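Local atomic coordinates of uncharacterized conserved protein BF1870 (Bacteroides fragilis, PDB entry 3EWL), a protein that is of unknown function, though its C-terminal part, the piece in this crystal, is a thioredoxin-like domain that may act in thiol-disulfide chemistry. Residues A[45-55]-A[129-137]. Residues are numbered along the deposited sequence; the frame is centred on the assembly and turned at random. Where two conformers were deposited one is given.
Sequences FEKLFAEIPAF and MEQLIDYLA
In the helix layer on one face of this thioredoxin-like sheet, Phe45 of helix 40-50 and Phe55 at the start of helix 53-61 meet helix 129-137. The axes of 45-50 and 129-137 run 24° from parallel and come no nearer than 12.2 Å, a gap bridged by large side chains. Met129, a selenomethionine, leaves its helix with CG anti to the backbone N (chi1 -174°) and then bends at chi2 and chi3, a knob among Phe45, Leu48, Phe49 and Phe55. Met129 CE stands 3.5 Å from the centroid of the Phe45 ring, over one face, a CH-pi contact, and 3.7 Å from Leu48 CB. Met129 SE meets Ile52 CD1 tip to tip at 3.6 Å and lies at the edge of the Phe55 ring, 3.9 Å from Phe55 CE2, a Met-aromatic contact. Phe55 is a knob into the hole of Met129, Leu132, Ile133 and Leu136; Phe55 CZ comes within 3.6 Å of Ile133 CG1. The CD1 methyls of Ile52 and Ile133 touch at 3.5 Å. Beneath, Phe45 and Leu132 both rest on Met31 and Ile113 of the central strands. This interlocked apolar layer joins the helix beginning at a CxxC sequence, probably the counterpart of thioredoxin's active-site motif, to the C-terminal helix, the arrangement of a thioredoxin fold.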
loop_
_atom_site.group_PDB
_atom_site.type_symbol
_atom_site.label_atom_id
_atom_site.label_comp_id
_atom_site.label_asym_id
_atom_site.label_seq_id
_atom_site.Cartn_x
_atom_site.Cartn_y
_atom_site.Cartn_z
ATOM N N PHE A 45 -3.618 -7.517 9.513
ATOM C CA PHE A 45 -2.862 -6.269 9.488
ATOM C C PHE A 45 -3.820 -5.066 9.360
ATOM O O PHE A 45 -3.691 -4.061 10.080
ATOM C CB PHE A 45 -1.828 -6.247 8.319
ATOM C CG PHE A 45 -0.982 -5.002 8.308
ATOM C CD1 PHE A 45 0.284 -5.004 8.891
ATOM C CD2 PHE A 45 -1.483 -3.802 7.804
ATOM C CE1 PHE A 45 1.053 -3.866 8.922
ATOM C CE2 PHE A 45 -0.704 -2.632 7.834
ATOM C CZ PHE A 45 0.556 -2.667 8.400
ATOM N N GLU A 46 -4.744 -5.162 8.396
ATOM C CA GLU A 46 -5.788 -4.149 8.157
ATOM C C GLU A 46 -6.551 -3.865 9.455
ATOM O O GLU A 46 -6.727 -2.718 9.812
ATOM C CB GLU A 46 -6.781 -4.589 7.062
ATOM C CG GLU A 46 -6.211 -4.620 5.652
ATOM C CD GLU A 46 -6.961 -5.604 4.711
ATOM O OE1 GLU A 46 -6.390 -5.991 3.645
ATOM O OE2 GLU A 46 -8.103 -5.988 5.023
ATOM N N LYS A 47 -6.962 -4.916 10.163
ATOM C CA LYS A 47 -7.658 -4.797 11.446
ATOM C C LYS A 47 -6.814 -4.103 12.518
ATOM O O LYS A 47 -7.311 -3.225 13.222
ATOM C CB LYS A 47 -8.090 -6.188 11.938
ATOM C CG LYS A 47 -8.864 -6.159 13.269
ATOM C CD LYS A 47 -8.960 -7.510 13.892
ATOM C CE LYS A 47 -9.793 -7.457 15.149
ATOM N NZ LYS A 47 -8.995 -6.880 16.259
ATOM N N LEU A 48 -5.545 -4.491 12.646
ATOM C CA LEU A 48 -4.676 -3.926 13.680
ATOM C C LEU A 48 -4.342 -2.468 13.390
ATOM O O LEU A 48 -4.316 -1.643 14.289
ATOM C CB LEU A 48 -3.365 -4.703 13.797
ATOM C CG LEU A 48 -3.315 -6.103 14.400
ATOM C CD1 LEU A 48 -1.850 -6.574 14.425
ATOM C CD2 LEU A 48 -3.921 -6.142 15.800
ATOM N N PHE A 49 -4.057 -2.174 12.119
ATOM C CA PHE A 49 -3.734 -0.818 11.690
ATOM C C PHE A 49 -4.813 0.169 12.169
ATOM O O PHE A 49 -4.481 1.245 12.673
ATOM C CB PHE A 49 -3.567 -0.770 10.154
ATOM C CG PHE A 49 -3.022 0.526 9.638
ATOM C CD1 PHE A 49 -1.658 0.658 9.364
ATOM C CD2 PHE A 49 -3.874 1.625 9.445
ATOM C CE1 PHE A 49 -1.132 1.869 8.888
ATOM C CE2 PHE A 49 -3.380 2.839 8.968
ATOM C CZ PHE A 49 -2.003 2.967 8.687
ATOM N N ALA A 50 -6.094 -0.217 12.048
ATOM C CA ALA A 50 -7.237 0.670 12.355
ATOM C C ALA A 50 -7.360 0.915 13.852
ATOM O O ALA A 50 -8.042 1.863 14.266
ATOM C CB ALA A 50 -8.551 0.095 11.817
ATOM N N GLU A 51 -6.744 0.052 14.668
ATOM C CA GLU A 51 -6.752 0.279 16.118
ATOM C C GLU A 51 -5.490 0.925 16.667
ATOM O O GLU A 51 -5.285 0.899 17.859
ATOM C CB GLU A 51 -7.176 -0.957 16.931
ATOM C CG GLU A 51 -6.392 -2.200 16.700
ATOM C CD GLU A 51 -7.295 -3.419 16.596
ATOM O OE1 GLU A 51 -6.843 -4.545 16.839
ATOM O OE2 GLU A 51 -8.464 -3.254 16.252
ATOM N N ILE A 52 -4.684 1.538 15.803
ATOM C CA ILE A 52 -3.582 2.421 16.229
ATOM C C ILE A 52 -3.969 3.902 15.952
ATOM O O ILE A 52 -3.968 4.345 14.797
ATOM C CB ILE A 52 -2.257 2.054 15.511
ATOM C CG1 ILE A 52 -1.921 0.560 15.731
ATOM C CG2 ILE A 52 -1.124 2.951 15.991
ATOM C CD1 ILE A 52 -0.801 0.048 14.851
ATOM N N PRO A 53 -4.314 4.672 17.001
ATOM C CA PRO A 53 -5.037 5.929 16.715
ATOM C C PRO A 53 -4.223 6.962 15.946
ATOM O O PRO A 53 -4.779 7.637 15.080
ATOM C CB PRO A 53 -5.446 6.466 18.118
ATOM C CG PRO A 53 -5.120 5.364 19.082
ATOM C CD PRO A 53 -4.014 4.545 18.436
ATOM N N ALA A 54 -2.933 7.074 16.262
ATOM C CA ALA A 54 -1.982 7.911 15.510
ATOM C C ALA A 54 -2.051 7.632 13.994
ATOM O O ALA A 54 -2.063 8.556 13.157
ATOM C CB ALA A 54 -0.563 7.687 16.037
ATOM N N PHE A 55 -2.117 6.343 13.658
ATOM C CA PHE A 55 -2.174 5.896 12.266
ATOM C C PHE A 55 -3.512 6.311 11.638
ATOM O O PHE A 55 -3.542 6.842 10.539
ATOM C CB PHE A 55 -1.994 4.369 12.176
ATOM C CG PHE A 55 -0.582 3.892 12.353
ATOM C CD1 PHE A 55 0.447 4.764 12.771
ATOM C CD2 PHE A 55 -0.276 2.548 12.130
ATOM C CE1 PHE A 55 1.750 4.306 12.936
ATOM C CE2 PHE A 55 1.040 2.068 12.301
ATOM C CZ PHE A 55 2.056 2.952 12.686
HETATM N N MSE A 129 4.708 -3.988 11.486
HETATM C CA MSE A 129 3.874 -3.104 12.256
HETATM C C MSE A 129 4.684 -2.429 13.382
HETATM O O MSE A 129 4.619 -1.197 13.581
HETATM C CB MSE A 129 2.662 -3.877 12.792
HETATM C CG MSE A 129 1.655 -2.994 13.499
HETATM SE SE MSE A 129 0.696 -1.861 12.218
HETATM C CE MSE A 129 -0.720 -3.104 11.760
ATOM N N GLU A 130 5.479 -3.240 14.072
ATOM C CA GLU A 130 6.369 -2.755 15.120
ATOM C C GLU A 130 7.286 -1.650 14.613
ATOM O O GLU A 130 7.445 -0.618 15.274
ATOM C CB GLU A 130 7.255 -3.902 15.649
ATOM C CG GLU A 130 6.529 -4.933 16.503
ATOM C CD GLU A 130 5.841 -6.056 15.673
ATOM O OE1 GLU A 130 5.383 -7.053 16.304
ATOM O OE2 GLU A 130 5.757 -5.961 14.408
ATOM N N GLN A 131 7.929 -1.890 13.464
ATOM C CA GLN A 131 8.883 -0.932 12.911
ATOM C C GLN A 131 8.213 0.354 12.467
ATOM O O GLN A 131 8.792 1.432 12.587
ATOM C CB GLN A 131 9.651 -1.513 11.708
ATOM C CG GLN A 131 11.103 -1.851 11.973
ATOM C CD GLN A 131 11.943 -2.102 10.700
ATOM O OE1 GLN A 131 11.482 -2.732 9.719
ATOM N NE2 GLN A 131 13.190 -1.625 10.725
ATOM N N LEU A 132 7.010 0.219 11.904
ATOM C CA LEU A 132 6.190 1.375 11.503
ATOM C C LEU A 132 5.799 2.262 12.683
ATOM O O LEU A 132 6.032 3.474 12.656
ATOM C CB LEU A 132 4.910 0.910 10.802
ATOM C CG LEU A 132 4.986 0.733 9.299
ATOM C CD1 LEU A 132 3.734 -0.085 8.864
ATOM C CD2 LEU A 132 5.084 2.111 8.622
ATOM N N ILE A 133 5.227 1.635 13.710
ATOM C CA ILE A 133 4.794 2.325 14.906
ATOM C C ILE A 133 5.994 3.055 15.462
ATOM O O ILE A 133 5.976 4.289 15.644
ATOM C CB ILE A 133 4.211 1.334 15.942
ATOM C CG1 ILE A 133 2.816 0.875 15.527
ATOM C CG2 ILE A 133 4.148 1.954 17.360
ATOM C CD1 ILE A 133 2.402 -0.416 16.190
ATOM N N ASP A 134 7.060 2.303 15.664
ATOM C CA ASP A 134 8.231 2.886 16.252
ATOM C C ASP A 134 8.682 4.056 15.442
ATOM O O ASP A 134 8.971 5.098 16.021
ATOM C CB ASP A 134 9.382 1.901 16.369
ATOM C CG ASP A 134 10.612 2.540 17.049
ATOM O OD1 ASP A 134 11.654 2.674 16.374
ATOM O OD2 ASP A 134 10.505 2.951 18.240
ATOM N N TYR A 135 8.751 3.900 14.111
ATOM C CA TYR A 135 9.264 5.000 13.269
ATOM C C TYR A 135 8.309 6.197 13.225
ATOM O O TYR A 135 8.751 7.338 13.257
ATOM C CB TYR A 135 9.597 4.552 11.830
ATOM C CG TYR A 135 10.108 5.698 10.968
ATOM C CD1 TYR A 135 11.470 5.950 10.841
ATOM C CD2 TYR A 135 9.218 6.562 10.315
ATOM C CE1 TYR A 135 11.932 6.994 10.085
ATOM C CE2 TYR A 135 9.678 7.617 9.564
ATOM C CZ TYR A 135 11.036 7.832 9.469
ATOM O OH TYR A 135 11.473 8.883 8.713
ATOM N N LEU A 136 7.006 5.941 13.104
ATOM C CA LEU A 136 6.055 7.029 12.854
ATOM C C LEU A 136 5.580 7.724 14.142
ATOM O O LEU A 136 5.129 8.879 14.078
ATOM C CB LEU A 136 4.887 6.574 11.966
ATOM C CG LEU A 136 5.224 6.404 10.472
ATOM C CD1 LEU A 136 4.198 5.535 9.768
ATOM C CD2 LEU A 136 5.367 7.755 9.777
ATOM N N ALA A 137 5.723 7.044 15.288
ATOM C CA ALA A 137 5.437 7.646 16.605
ATOM C C ALA A 137 6.612 8.348 17.330
ATOM O O ALA A 137 6.376 9.305 18.073
ATOM C CB ALA A 137 4.778 6.649 17.519
#